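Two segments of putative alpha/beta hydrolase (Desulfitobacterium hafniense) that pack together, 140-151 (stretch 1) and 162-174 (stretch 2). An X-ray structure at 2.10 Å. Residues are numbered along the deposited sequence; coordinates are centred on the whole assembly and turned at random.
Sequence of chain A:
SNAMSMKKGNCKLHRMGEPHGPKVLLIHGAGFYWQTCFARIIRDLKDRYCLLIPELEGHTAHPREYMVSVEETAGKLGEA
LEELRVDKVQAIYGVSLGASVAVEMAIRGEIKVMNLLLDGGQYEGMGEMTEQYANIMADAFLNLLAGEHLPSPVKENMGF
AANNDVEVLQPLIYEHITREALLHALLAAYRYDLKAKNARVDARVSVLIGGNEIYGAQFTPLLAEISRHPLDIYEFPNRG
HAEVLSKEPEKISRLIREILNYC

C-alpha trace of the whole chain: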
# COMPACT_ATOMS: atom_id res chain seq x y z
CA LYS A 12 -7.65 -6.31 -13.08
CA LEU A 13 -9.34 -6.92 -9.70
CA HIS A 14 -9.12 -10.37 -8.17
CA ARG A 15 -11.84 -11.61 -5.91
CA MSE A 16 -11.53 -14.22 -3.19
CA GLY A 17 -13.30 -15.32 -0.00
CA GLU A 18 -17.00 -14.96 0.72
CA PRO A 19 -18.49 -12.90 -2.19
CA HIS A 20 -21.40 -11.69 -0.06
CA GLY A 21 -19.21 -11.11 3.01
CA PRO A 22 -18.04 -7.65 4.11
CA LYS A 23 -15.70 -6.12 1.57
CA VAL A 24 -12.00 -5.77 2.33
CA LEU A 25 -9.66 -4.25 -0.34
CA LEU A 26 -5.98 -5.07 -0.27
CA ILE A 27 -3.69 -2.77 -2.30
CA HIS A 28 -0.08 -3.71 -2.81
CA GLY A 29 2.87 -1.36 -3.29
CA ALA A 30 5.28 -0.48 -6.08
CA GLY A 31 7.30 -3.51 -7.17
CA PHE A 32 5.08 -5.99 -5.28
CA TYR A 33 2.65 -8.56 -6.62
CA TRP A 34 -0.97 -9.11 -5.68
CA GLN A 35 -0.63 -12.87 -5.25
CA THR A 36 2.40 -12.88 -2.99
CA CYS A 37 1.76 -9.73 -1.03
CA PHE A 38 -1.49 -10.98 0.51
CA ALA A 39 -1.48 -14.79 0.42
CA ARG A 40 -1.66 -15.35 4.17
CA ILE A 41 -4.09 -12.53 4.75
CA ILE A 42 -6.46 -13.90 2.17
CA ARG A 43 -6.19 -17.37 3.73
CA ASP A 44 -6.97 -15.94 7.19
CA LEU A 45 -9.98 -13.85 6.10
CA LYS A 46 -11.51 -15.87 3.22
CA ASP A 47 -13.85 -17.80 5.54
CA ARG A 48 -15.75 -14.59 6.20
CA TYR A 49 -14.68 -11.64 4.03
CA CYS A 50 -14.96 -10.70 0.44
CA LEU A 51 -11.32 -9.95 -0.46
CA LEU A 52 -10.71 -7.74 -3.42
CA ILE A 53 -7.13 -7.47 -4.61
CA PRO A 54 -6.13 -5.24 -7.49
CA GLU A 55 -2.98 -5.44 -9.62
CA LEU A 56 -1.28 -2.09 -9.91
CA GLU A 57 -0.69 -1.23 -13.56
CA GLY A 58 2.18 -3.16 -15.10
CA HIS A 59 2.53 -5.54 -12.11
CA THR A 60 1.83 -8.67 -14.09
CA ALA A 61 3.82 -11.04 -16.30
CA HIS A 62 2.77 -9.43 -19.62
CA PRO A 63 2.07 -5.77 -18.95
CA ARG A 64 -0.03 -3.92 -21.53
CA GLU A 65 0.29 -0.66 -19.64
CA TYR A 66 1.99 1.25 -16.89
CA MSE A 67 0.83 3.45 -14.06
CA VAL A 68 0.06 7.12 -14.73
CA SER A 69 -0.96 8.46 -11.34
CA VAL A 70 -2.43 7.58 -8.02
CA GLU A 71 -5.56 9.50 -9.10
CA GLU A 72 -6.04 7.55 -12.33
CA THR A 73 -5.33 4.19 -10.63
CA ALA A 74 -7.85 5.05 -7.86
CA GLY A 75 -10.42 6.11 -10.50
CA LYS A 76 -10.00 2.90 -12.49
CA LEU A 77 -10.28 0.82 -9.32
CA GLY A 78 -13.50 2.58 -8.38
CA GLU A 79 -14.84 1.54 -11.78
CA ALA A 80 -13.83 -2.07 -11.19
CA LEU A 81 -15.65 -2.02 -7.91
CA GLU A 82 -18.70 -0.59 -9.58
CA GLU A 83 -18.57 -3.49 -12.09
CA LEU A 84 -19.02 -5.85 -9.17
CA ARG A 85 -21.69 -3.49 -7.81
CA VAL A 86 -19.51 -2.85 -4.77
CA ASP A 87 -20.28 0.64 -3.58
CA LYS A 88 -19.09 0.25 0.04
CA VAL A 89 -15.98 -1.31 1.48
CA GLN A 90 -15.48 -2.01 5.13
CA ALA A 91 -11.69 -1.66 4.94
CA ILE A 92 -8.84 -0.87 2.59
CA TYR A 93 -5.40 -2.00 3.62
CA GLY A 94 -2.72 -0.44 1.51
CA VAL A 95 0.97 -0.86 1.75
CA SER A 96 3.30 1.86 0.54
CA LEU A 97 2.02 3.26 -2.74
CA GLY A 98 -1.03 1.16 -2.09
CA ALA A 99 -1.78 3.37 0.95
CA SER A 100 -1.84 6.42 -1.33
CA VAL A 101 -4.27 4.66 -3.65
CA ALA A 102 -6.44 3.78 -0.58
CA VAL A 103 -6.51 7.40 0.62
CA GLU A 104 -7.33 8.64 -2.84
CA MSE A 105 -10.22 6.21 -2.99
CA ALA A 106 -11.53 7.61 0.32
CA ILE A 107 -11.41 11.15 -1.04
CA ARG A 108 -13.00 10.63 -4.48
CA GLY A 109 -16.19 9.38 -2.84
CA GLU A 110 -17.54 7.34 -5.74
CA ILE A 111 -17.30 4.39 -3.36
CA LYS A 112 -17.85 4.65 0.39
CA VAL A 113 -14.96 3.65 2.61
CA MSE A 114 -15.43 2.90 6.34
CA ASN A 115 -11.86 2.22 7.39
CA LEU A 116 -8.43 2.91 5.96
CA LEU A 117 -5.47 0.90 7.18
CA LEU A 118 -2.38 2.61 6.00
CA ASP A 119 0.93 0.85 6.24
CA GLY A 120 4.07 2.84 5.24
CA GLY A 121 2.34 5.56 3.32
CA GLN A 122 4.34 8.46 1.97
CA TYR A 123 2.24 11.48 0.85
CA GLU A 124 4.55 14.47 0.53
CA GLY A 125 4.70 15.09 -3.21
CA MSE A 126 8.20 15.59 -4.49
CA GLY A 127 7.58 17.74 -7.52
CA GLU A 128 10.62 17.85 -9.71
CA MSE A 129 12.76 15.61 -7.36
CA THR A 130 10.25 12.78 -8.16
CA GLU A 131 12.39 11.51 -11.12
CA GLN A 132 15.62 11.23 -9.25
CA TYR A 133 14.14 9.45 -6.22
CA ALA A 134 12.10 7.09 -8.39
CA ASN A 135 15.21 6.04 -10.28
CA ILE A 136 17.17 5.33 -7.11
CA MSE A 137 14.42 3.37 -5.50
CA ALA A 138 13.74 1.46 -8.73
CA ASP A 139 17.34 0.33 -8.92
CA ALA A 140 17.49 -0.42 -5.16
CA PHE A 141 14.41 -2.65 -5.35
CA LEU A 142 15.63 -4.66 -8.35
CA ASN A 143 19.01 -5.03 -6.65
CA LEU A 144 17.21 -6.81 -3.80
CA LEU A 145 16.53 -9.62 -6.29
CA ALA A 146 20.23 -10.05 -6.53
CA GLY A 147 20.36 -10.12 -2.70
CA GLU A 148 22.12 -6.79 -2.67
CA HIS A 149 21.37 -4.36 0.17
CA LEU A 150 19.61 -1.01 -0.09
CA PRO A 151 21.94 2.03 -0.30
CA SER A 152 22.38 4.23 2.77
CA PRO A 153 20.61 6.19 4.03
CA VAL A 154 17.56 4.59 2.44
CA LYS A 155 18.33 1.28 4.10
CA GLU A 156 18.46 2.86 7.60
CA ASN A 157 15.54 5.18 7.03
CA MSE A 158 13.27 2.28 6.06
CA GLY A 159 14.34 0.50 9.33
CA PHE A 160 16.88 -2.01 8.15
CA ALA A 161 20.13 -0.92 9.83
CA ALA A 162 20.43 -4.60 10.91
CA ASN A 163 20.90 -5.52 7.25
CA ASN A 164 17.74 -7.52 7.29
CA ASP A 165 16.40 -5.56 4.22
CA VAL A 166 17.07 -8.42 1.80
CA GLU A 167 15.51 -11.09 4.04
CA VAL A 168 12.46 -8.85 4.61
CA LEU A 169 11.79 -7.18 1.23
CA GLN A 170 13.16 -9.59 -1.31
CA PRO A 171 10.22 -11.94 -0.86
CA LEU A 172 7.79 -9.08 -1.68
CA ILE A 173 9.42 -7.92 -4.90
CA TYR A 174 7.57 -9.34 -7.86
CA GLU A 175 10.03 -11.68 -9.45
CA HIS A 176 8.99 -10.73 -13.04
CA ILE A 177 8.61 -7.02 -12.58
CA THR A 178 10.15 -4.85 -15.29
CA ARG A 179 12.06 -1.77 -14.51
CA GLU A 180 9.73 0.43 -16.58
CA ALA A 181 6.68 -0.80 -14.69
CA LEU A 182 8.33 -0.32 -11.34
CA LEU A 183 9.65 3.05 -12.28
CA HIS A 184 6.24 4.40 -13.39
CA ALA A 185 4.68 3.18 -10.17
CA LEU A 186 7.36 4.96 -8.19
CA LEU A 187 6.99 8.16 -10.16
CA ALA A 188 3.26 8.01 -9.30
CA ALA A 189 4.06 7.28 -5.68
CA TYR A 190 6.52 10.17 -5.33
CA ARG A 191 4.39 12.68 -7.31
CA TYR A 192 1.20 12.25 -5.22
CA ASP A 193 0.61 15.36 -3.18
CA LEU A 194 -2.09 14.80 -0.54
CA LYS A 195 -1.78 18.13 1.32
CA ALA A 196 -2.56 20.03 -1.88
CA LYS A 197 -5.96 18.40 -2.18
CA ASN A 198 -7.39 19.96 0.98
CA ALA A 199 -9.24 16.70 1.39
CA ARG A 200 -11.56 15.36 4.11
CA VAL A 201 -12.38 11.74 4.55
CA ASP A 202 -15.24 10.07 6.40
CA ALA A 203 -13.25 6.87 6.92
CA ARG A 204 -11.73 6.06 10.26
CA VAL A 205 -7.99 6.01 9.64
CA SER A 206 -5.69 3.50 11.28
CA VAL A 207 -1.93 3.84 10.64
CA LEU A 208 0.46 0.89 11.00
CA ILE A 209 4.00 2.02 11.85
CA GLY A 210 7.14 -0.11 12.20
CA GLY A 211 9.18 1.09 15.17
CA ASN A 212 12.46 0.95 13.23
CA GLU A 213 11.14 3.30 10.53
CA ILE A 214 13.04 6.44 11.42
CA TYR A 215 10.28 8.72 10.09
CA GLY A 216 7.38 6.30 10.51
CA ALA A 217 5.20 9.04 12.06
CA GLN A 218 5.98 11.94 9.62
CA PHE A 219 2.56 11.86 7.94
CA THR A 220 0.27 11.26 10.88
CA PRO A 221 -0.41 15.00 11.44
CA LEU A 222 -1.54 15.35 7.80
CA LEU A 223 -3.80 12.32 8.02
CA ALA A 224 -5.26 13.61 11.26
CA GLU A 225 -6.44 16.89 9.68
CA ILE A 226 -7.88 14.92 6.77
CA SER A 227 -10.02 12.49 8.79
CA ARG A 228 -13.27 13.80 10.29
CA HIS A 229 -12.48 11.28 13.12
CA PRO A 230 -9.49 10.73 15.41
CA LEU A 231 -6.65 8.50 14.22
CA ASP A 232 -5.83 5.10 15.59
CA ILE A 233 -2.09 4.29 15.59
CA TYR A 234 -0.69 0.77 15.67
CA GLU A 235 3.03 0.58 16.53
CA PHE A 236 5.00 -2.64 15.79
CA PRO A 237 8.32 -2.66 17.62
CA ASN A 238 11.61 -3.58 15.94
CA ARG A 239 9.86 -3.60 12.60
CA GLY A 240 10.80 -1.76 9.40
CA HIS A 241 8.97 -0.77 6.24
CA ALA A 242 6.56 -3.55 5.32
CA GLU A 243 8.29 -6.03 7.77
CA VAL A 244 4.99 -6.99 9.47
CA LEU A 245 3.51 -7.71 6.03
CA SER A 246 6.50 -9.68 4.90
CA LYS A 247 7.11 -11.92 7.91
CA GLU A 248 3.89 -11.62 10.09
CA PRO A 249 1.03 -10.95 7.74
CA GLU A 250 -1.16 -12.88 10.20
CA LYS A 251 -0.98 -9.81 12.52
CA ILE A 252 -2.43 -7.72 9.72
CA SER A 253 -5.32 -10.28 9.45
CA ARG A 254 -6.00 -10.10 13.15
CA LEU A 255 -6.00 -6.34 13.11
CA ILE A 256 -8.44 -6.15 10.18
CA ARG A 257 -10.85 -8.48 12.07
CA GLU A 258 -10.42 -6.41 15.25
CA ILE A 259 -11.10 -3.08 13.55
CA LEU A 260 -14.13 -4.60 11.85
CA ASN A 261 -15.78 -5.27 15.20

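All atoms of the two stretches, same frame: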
# COMPACT_ATOMS: atom_id res chain seq x y z
N ALA A 140 17.29 0.20 -6.46
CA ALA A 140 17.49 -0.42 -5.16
C ALA A 140 16.62 -1.67 -5.11
O ALA A 140 17.12 -2.76 -4.77
CB ALA A 140 17.12 0.55 -4.03
N PHE A 141 15.35 -1.53 -5.48
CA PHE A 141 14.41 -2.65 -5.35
C PHE A 141 14.78 -3.84 -6.24
O PHE A 141 14.68 -4.98 -5.82
CB PHE A 141 13.00 -2.20 -5.63
CG PHE A 141 12.27 -1.71 -4.42
CD1 PHE A 141 12.92 -1.45 -3.22
CD2 PHE A 141 10.91 -1.49 -4.49
CE1 PHE A 141 12.23 -1.02 -2.08
CE2 PHE A 141 10.20 -1.06 -3.37
CZ PHE A 141 10.87 -0.81 -2.16
N LEU A 142 15.23 -3.58 -7.47
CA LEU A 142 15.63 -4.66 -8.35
C LEU A 142 16.90 -5.33 -7.81
O LEU A 142 17.06 -6.57 -7.84
CB LEU A 142 15.85 -4.15 -9.79
CG LEU A 142 14.52 -3.80 -10.43
CD1 LEU A 142 14.74 -2.98 -11.65
CD2 LEU A 142 13.66 -5.04 -10.73
N ASN A 143 17.82 -4.52 -7.32
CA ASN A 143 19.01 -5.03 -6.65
C ASN A 143 18.70 -6.02 -5.53
O ASN A 143 19.46 -6.94 -5.29
CB ASN A 143 19.90 -3.91 -6.13
CG ASN A 143 20.88 -3.44 -7.17
OD1 ASN A 143 21.37 -4.21 -7.95
ND2 ASN A 143 21.15 -2.17 -7.18
N LEU A 144 17.57 -5.86 -4.85
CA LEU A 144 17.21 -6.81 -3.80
C LEU A 144 17.10 -8.22 -4.35
O LEU A 144 17.38 -9.17 -3.65
CB LEU A 144 15.90 -6.42 -3.14
CG LEU A 144 15.91 -5.09 -2.39
CD1 LEU A 144 14.51 -4.75 -1.89
CD2 LEU A 144 16.87 -5.17 -1.22
N LEU A 145 16.70 -8.32 -5.62
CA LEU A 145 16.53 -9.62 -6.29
C LEU A 145 17.84 -10.28 -6.55
O LEU A 145 17.90 -11.46 -6.73
CB LEU A 145 15.75 -9.46 -7.64
CG LEU A 145 14.31 -8.92 -7.52
CD1 LEU A 145 13.79 -8.43 -8.87
CD2 LEU A 145 13.34 -9.92 -6.87
N ALA A 146 18.90 -9.50 -6.60
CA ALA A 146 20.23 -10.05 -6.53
C ALA A 146 20.72 -10.30 -5.10
O ALA A 146 21.86 -10.72 -4.92
CB ALA A 146 21.19 -9.11 -7.24
N GLY A 147 19.91 -10.01 -4.09
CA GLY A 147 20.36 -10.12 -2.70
C GLY A 147 21.31 -9.02 -2.30
O GLY A 147 22.02 -9.13 -1.31
N GLU A 148 21.31 -7.93 -3.04
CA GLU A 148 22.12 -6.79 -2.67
C GLU A 148 21.34 -5.81 -1.79
O GLU A 148 20.18 -5.55 -2.04
CB GLU A 148 22.57 -6.11 -3.94
CG GLU A 148 23.40 -4.88 -3.75
CD GLU A 148 23.71 -4.24 -5.08
OE1 GLU A 148 24.14 -4.99 -6.01
OE2 GLU A 148 23.48 -2.99 -5.21
N HIS A 149 22.01 -5.23 -0.80
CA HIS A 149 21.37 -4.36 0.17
C HIS A 149 21.03 -2.96 -0.36
O HIS A 149 21.69 -2.45 -1.28
CB HIS A 149 22.30 -4.19 1.35
CG HIS A 149 22.60 -5.47 2.05
ND1 HIS A 149 21.75 -5.99 3.00
CD2 HIS A 149 23.60 -6.36 1.90
CE1 HIS A 149 22.26 -7.12 3.46
NE2 HIS A 149 23.37 -7.38 2.79
N LEU A 150 20.02 -2.35 0.25
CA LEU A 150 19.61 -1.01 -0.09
C LEU A 150 20.75 -0.05 0.25
O LEU A 150 21.48 -0.28 1.22
CB LEU A 150 18.35 -0.60 0.64
CG LEU A 150 17.06 -1.43 0.49
CD1 LEU A 150 16.03 -1.10 1.56
CD2 LEU A 150 16.44 -1.29 -0.88
N PRO A 151 20.91 1.02 -0.55
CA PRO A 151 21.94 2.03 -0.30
C PRO A 151 21.64 2.83 0.95
O PRO A 151 20.48 3.06 1.23
CB PRO A 151 21.81 2.95 -1.51
CG PRO A 151 20.38 2.82 -1.91
CD PRO A 151 20.02 1.40 -1.65
N ALA A 162 19.91 -3.25 10.61
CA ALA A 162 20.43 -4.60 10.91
C ALA A 162 20.80 -5.39 9.64
O ALA A 162 21.22 -6.55 9.73
CB ALA A 162 19.43 -5.39 11.74
N ASN A 163 20.64 -4.79 8.47
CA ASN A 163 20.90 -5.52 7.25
C ASN A 163 19.95 -6.67 7.02
O ASN A 163 20.28 -7.63 6.35
CB ASN A 163 22.35 -6.05 7.24
CG ASN A 163 23.19 -5.34 6.25
OD1 ASN A 163 22.90 -4.20 5.87
ND2 ASN A 163 24.23 -6.02 5.78
N ASN A 164 18.76 -6.55 7.56
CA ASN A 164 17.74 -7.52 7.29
C ASN A 164 16.85 -7.12 6.10
O ASN A 164 15.84 -7.75 5.84
CB ASN A 164 16.91 -7.72 8.58
CG ASN A 164 16.32 -6.42 9.13
OD1 ASN A 164 16.92 -5.33 9.00
ND2 ASN A 164 15.12 -6.51 9.71
N ASP A 165 17.24 -6.08 5.34
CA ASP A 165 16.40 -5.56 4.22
C ASP A 165 16.17 -6.58 3.10
O ASP A 165 15.08 -6.69 2.56
CB ASP A 165 16.99 -4.27 3.65
CG ASP A 165 18.47 -4.38 3.35
OD1 ASP A 165 19.27 -4.90 4.18
OD2 ASP A 165 18.84 -3.97 2.26
N VAL A 166 17.22 -7.33 2.76
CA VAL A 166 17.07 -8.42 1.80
C VAL A 166 16.12 -9.52 2.31
O VAL A 166 15.18 -9.92 1.63
CB VAL A 166 18.43 -9.02 1.44
CG1 VAL A 166 18.28 -10.28 0.62
CG2 VAL A 166 19.23 -8.03 0.62
N GLU A 167 16.36 -10.02 3.51
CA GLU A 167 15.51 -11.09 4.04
C GLU A 167 14.06 -10.62 4.11
O GLU A 167 13.17 -11.36 3.79
CB GLU A 167 16.02 -11.59 5.39
CG GLU A 167 15.37 -10.90 6.57
CD GLU A 167 15.52 -11.68 7.87
OE1 GLU A 167 16.66 -11.77 8.40
OE2 GLU A 167 14.49 -12.20 8.35
N VAL A 168 13.83 -9.37 4.47
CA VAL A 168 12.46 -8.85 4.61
C VAL A 168 11.73 -8.46 3.31
O VAL A 168 10.56 -8.74 3.17
CB VAL A 168 12.43 -7.62 5.53
CG1 VAL A 168 11.04 -7.04 5.61
CG2 VAL A 168 12.88 -7.99 6.94
N LEU A 169 12.42 -7.78 2.40
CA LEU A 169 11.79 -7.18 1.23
C LEU A 169 11.88 -8.06 -0.00
O LEU A 169 11.01 -8.04 -0.85
CB LEU A 169 12.46 -5.80 0.92
CG LEU A 169 12.16 -4.66 1.90
CD1 LEU A 169 12.84 -3.35 1.58
CD2 LEU A 169 10.66 -4.42 2.05
N GLN A 170 12.96 -8.81 -0.12
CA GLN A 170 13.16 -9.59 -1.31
C GLN A 170 11.98 -10.51 -1.58
O GLN A 170 11.60 -10.66 -2.73
CB GLN A 170 14.47 -10.37 -1.22
CG GLN A 170 14.89 -11.01 -2.52
CD GLN A 170 16.11 -11.91 -2.40
OE1 GLN A 170 16.57 -12.25 -1.33
NE2 GLN A 170 16.63 -12.29 -3.49
N PRO A 171 11.38 -11.11 -0.53
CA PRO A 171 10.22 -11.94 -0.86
C PRO A 171 8.99 -11.18 -1.40
O PRO A 171 8.08 -11.85 -1.89
CB PRO A 171 9.81 -12.56 0.50
CG PRO A 171 10.90 -12.30 1.46
CD PRO A 171 11.83 -11.27 0.87
N LEU A 172 8.92 -9.85 -1.21
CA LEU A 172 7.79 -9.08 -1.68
C LEU A 172 7.96 -8.52 -3.07
O LEU A 172 7.01 -8.08 -3.67
CB LEU A 172 7.49 -7.89 -0.75
CG LEU A 172 7.04 -8.29 0.64
CD1 LEU A 172 6.96 -7.06 1.54
CD2 LEU A 172 5.70 -8.99 0.54
N ILE A 173 9.18 -8.47 -3.57
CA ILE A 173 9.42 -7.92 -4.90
C ILE A 173 8.95 -8.91 -5.94
O ILE A 173 9.29 -10.06 -5.91
CB ILE A 173 10.89 -7.67 -5.13
CG1 ILE A 173 11.49 -6.77 -4.05
CG2 ILE A 173 11.08 -7.09 -6.53
CD1 ILE A 173 10.83 -5.40 -3.90
N TYR A 174 8.14 -8.46 -6.88
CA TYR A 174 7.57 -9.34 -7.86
C TYR A 174 8.72 -9.83 -8.71
O TYR A 174 9.51 -9.05 -9.25
CB TYR A 174 6.47 -8.63 -8.69
CG TYR A 174 5.89 -9.40 -9.87
CD1 TYR A 174 5.55 -10.73 -9.77
CD2 TYR A 174 5.69 -8.76 -11.09
CE1 TYR A 174 5.06 -11.43 -10.86
CE2 TYR A 174 5.20 -9.43 -12.18
CZ TYR A 174 4.88 -10.73 -12.07
OH TYR A 174 4.36 -11.32 -13.18

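A single buried carboxylate, that of Asp165, holds the loop of stretch 1 with both of its oxygens. His149 ND1 donates to Asp165 OD1 at 3.0 Å, and the backbone Leu150 N donates to Asp165 OD2 at 2.8 Å; both bonds are nearly straight, with N-H...acceptor angles of 171° and 170°. These are the two hydrogen bonds between the stretches, and they join a side chain in the first turn of one helix to consecutive residues of the loop that follows the other. The CA-to-CB bond of Asp165 points toward stretch 1, and its p rotamer (chi1 49°) places the two oxygens so that one meets the imidazole and the other the main chain.

The His149 ring is enclosed on three sides. Asp165 OD1 lies at its edge, near the ring plane, as an in-plane N-H bond requires. Val166 CG2 covers one face, 4.0 Å from His149 ND1, and Asn163 ND2 lies over the opposite face, 3.2 Å from His149 CE1. Asn163 ND2 also comes 3.4 Å from His149 NE2, but the angle is poor and the approach is a packing contact.

The helices 140-145 and 165-169 cross almost at right angles (91°), with their axes 10.1 Å apart at closest approach. The backbones come close at two points: Leu144 CA is 5.5 Å from Gln170 CA, and Gly147 CA is 5.8 Å from Val166 CA. At Gly147 stretch 1 leaves its helix in a Schellman motif. Positive phi (73°), a value that favours glycine, accompanies two bonds back into the last turn, Gly147 N to Leu144 O at 2.7 Å and Glu148 N to Asn143 O at 3.1 Å. The turn brings Gly147 O to 3.6 Å from Val166 CG2 and leads the chain on to His149 and Leu150.

Apolar side chains fill the space beside the polar clamp. Leu144 is central: its CD1 touches Leu169 CB at 3.6 Å and lies 4.2 Å from Ile173 CG1, while its CD2 reaches Val166 CG2 at 4.1 Å. Ile173, pointing toward stretch 1, is shared by three residues of the first helix. Besides meeting Leu144, it packs its CG2 against Leu145 CD2 at 3.6 Å and sets its CD1 over one face of the Phe141 ring, 4.2 Å from the centroid of that ring and 24° off the normal, a CH-pi contact. Leu169 also points toward stretch 1; its CD1 lies 3.9 Å from Leu150 CD1 and 4.4 Å from Phe141 CE1, linking the hydrophobic cluster to the loop residue whose amide binds Asp165.

Gln170 extends its side chain (chi1 and chi2 both t) to the end of the first helix. Its NE2 comes within 3.2 Å of Leu144 O, yet the angle is too poor for a hydrogen bond, and that carbonyl already accepts from Gly147 N. In all, the two stretches bury 711 Å² between them, counting both sides.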